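Local atomic coordinates of mitogen (Streptococcus dysgalactiae, PDB entry 2J4X), a protein that binds a zinc ion and probably acts as a secreted superantigen toxin, a mitogen of the staphylococcal/streptococcal toxin family. Residues 139-144 with 178-183. Sequence-based numbering, arbitrary orientation.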
loop_
_atom_site.group_PDB
_atom_site.type_symbol
_atom_site.label_atom_id
_atom_site.label_comp_id
_atom_site.label_asym_id
_atom_site.label_seq_id
_atom_site.Cartn_x
_atom_site.Cartn_y
_atom_site.Cartn_z
ATOM N N GLU A 139 2.296 -1.161 -0.488
ATOM C CA GLU A 139 2.696 -0.203 -1.516
ATOM C C GLU A 139 1.742 -0.226 -2.710
ATOM O O GLU A 139 1.291 0.827 -3.165
ATOM C CB GLU A 139 4.110 -0.475 -2.028
ATOM C CG GLU A 139 4.495 0.503 -3.162
ATOM C CD GLU A 139 5.865 0.266 -3.757
ATOM O OE1 GLU A 139 6.762 -0.238 -3.059
ATOM O OE2 GLU A 139 6.050 0.614 -4.929
ATOM N N ILE A 140 1.465 -1.420 -3.241
ATOM C CA ILE A 140 0.527 -1.571 -4.356
ATOM C C ILE A 140 -0.851 -1.019 -3.959
ATOM O O ILE A 140 -1.431 -0.210 -4.682
ATOM C CB ILE A 140 0.312 -3.051 -4.724
ATOM C CG1 ILE A 140 1.637 -3.676 -5.163
ATOM C CG2 ILE A 140 -0.744 -3.169 -5.808
ATOM C CD1 ILE A 140 1.531 -5.158 -5.495
ATOM N N ASP A 141 -1.361 -1.443 -2.801
ATOM C CA ASP A 141 -2.686 -1.033 -2.345
ATOM C C ASP A 141 -2.819 0.475 -2.198
ATOM O O ASP A 141 -3.778 1.067 -2.687
ATOM C CB ASP A 141 -3.018 -1.744 -1.023
ATOM C CG ASP A 141 -4.502 -1.654 -0.662
ATOM O OD1 ASP A 141 -5.344 -1.711 -1.582
ATOM O OD2 ASP A 141 -4.833 -1.546 0.533
ATOM N N VAL A 142 -1.851 1.085 -1.523
ATOM C CA VAL A 142 -1.832 2.526 -1.316
ATOM C C VAL A 142 -1.681 3.329 -2.612
ATOM O O VAL A 142 -2.351 4.333 -2.803
ATOM C CB VAL A 142 -0.686 2.929 -0.337
ATOM C CG1 VAL A 142 -0.475 4.460 -0.368
ATOM C CG2 VAL A 142 -1.023 2.420 1.085
ATOM N N ARG A 143 -0.783 2.922 -3.496
ATOM C CA ARG A 143 -0.627 3.641 -4.750
ATOM C C ARG A 143 -1.887 3.454 -5.640
ATOM O O ARG A 143 -2.325 4.390 -6.347
ATOM C CB ARG A 143 0.635 3.147 -5.474
ATOM C CG ARG A 143 1.933 3.432 -4.727
ATOM C CD ARG A 143 3.146 2.887 -5.480
ATOM N NE ARG A 143 3.316 3.508 -6.794
ATOM C CZ ARG A 143 4.213 3.121 -7.692
ATOM N NH1 ARG A 143 5.019 2.116 -7.423
ATOM N NH2 ARG A 143 4.316 3.735 -8.859
ATOM N N LEU A 144 -2.477 2.261 -5.601
ATOM C CA LEU A 144 -3.662 1.997 -6.406
ATOM C C LEU A 144 -4.810 2.847 -5.918
ATOM O O LEU A 144 -5.554 3.410 -6.728
ATOM C CB LEU A 144 -4.054 0.508 -6.359
ATOM C CG LEU A 144 -5.266 0.107 -7.215
ATOM C CD1 LEU A 144 -5.093 -1.302 -7.748
ATOM C CD2 LEU A 144 -6.536 0.237 -6.402
ATOM N N LYS A 178 -5.750 -12.058 -6.043
ATOM C CA LYS A 178 -5.760 -11.665 -4.635
ATOM C C LYS A 178 -6.677 -10.455 -4.602
ATOM O O LYS A 178 -6.350 -9.410 -5.160
ATOM C CB LYS A 178 -4.385 -11.274 -4.120
ATOM C CG LYS A 178 -4.423 -10.837 -2.660
ATOM C CD LYS A 178 -3.044 -10.438 -2.189
ATOM C CE LYS A 178 -3.098 -9.428 -1.061
ATOM N NZ LYS A 178 -3.444 -9.979 0.284
ATOM N N PHE A 179 -7.835 -10.617 -3.966
ATOM C CA PHE A 179 -8.840 -9.566 -3.879
ATOM C C PHE A 179 -8.786 -8.754 -2.578
ATOM O O PHE A 179 -8.495 -9.299 -1.500
ATOM C CB PHE A 179 -10.233 -10.182 -4.031
ATOM C CG PHE A 179 -10.555 -10.657 -5.430
ATOM C CD1 PHE A 179 -10.959 -11.978 -5.653
ATOM C CD2 PHE A 179 -10.503 -9.777 -6.511
ATOM C CE1 PHE A 179 -11.311 -12.416 -6.927
ATOM C CE2 PHE A 179 -10.852 -10.203 -7.790
ATOM C CZ PHE A 179 -11.259 -11.528 -7.997
ATOM N N THR A 180 -9.088 -7.458 -2.683
ATOM C CA THR A 180 -9.077 -6.576 -1.527
ATOM C C THR A 180 -10.256 -5.621 -1.570
ATOM O O THR A 180 -10.556 -5.051 -2.606
ATOM C CB THR A 180 -7.762 -5.762 -1.460
ATOM O OG1 THR A 180 -6.656 -6.669 -1.375
ATOM C CG2 THR A 180 -7.748 -4.844 -0.248
ATOM N N ASP A 181 -10.921 -5.451 -0.433
ATOM C CA ASP A 181 -12.072 -4.561 -0.337
ATOM C C ASP A 181 -11.537 -3.141 -0.277
ATOM O O ASP A 181 -10.760 -2.822 0.620
ATOM C CB ASP A 181 -12.868 -4.871 0.932
ATOM C CG ASP A 181 -14.227 -4.238 0.935
ATOM O OD1 ASP A 181 -14.404 -3.189 0.311
ATOM O OD2 ASP A 181 -15.129 -4.777 1.587
ATOM N N LEU A 182 -11.939 -2.307 -1.238
ATOM C CA LEU A 182 -11.503 -0.909 -1.323
ATOM C C LEU A 182 -12.066 -0.018 -0.243
ATOM O O LEU A 182 -11.667 1.131 -0.121
ATOM C CB LEU A 182 -11.895 -0.313 -2.674
ATOM C CG LEU A 182 -11.029 -0.641 -3.889
ATOM C CD1 LEU A 182 -11.630 -0.018 -5.167
ATOM C CD2 LEU A 182 -9.603 -0.116 -3.623
ATOM N N PHE A 183 -13.019 -0.549 0.519
ATOM C CA PHE A 183 -13.654 0.189 1.597
ATOM C C PHE A 183 -13.292 -0.351 2.969
ATOM O O PHE A 183 -14.060 -0.234 3.922
ATOM C CB PHE A 183 -15.177 0.219 1.384
ATOM C CG PHE A 183 -15.594 1.211 0.337
ATOM C CD1 PHE A 183 -15.404 0.935 -1.012
ATOM C CD2 PHE A 183 -16.001 2.494 0.702
ATOM C CE1 PHE A 183 -15.592 1.923 -1.976
ATOM C CE2 PHE A 183 -16.191 3.484 -0.256
ATOM C CZ PHE A 183 -15.982 3.196 -1.593
#
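L144 and L182 make the apolar part of this buried contact, in which one side of helix 137-150 packs against edge strand 177-181 and the turn that follows it. Their methyl groups meet with L144 CD2 4.2 Å from L182 CD2, the two side chains crossing at about a right angle. W168, on the neighbouring strand 166-172, touches both leucines, and L148, one turn further along the helix, adds to the packing on L182. The side chain of L182 leaves the backbone at an angle to the helix, and its end reaches back to L144.

One turn earlier on the helix, D141 and T180 approach from opposite directions, and the carboxylate oxygen OD1 of D141 comes to 4.2 Å from the methyl carbon CG2 of T180. This is a loose approach with no polar bond. In T180, chi1 of -59° sets OG1 beside the backbone N and CG2 anti to it, which turns the methyl group toward the acid. The carboxylate takes its polar partners from elsewhere: OD1 receives the indole NE1 of W168 and a salt bridge from R145 NE, and OD2 is hydrogen-bonded to the hydroxyl of Y188.

Polar bonds within each segment lie away from the interface. R143 NH1 bridges to E139 OE2 at 3.1 Å on the side facing strand 126-132, where R143 NH1 also reaches T129 O, and D181 OD1 accepts the backbone N of F183 at 3.0 Å, an Asx turn that shapes the chain as it leaves the strand.

Helix against mixed sheet is the defining packing of the C-terminal beta-grasp domain. The two segments themselves meet through one leucine pair and one carboxylate-methyl approach, burying only 111 Å². W168 and Y188 tie D141 to strand 166-172 and the chain beyond strand 177-181, while R145, from the same helix, probably balances its buried charge.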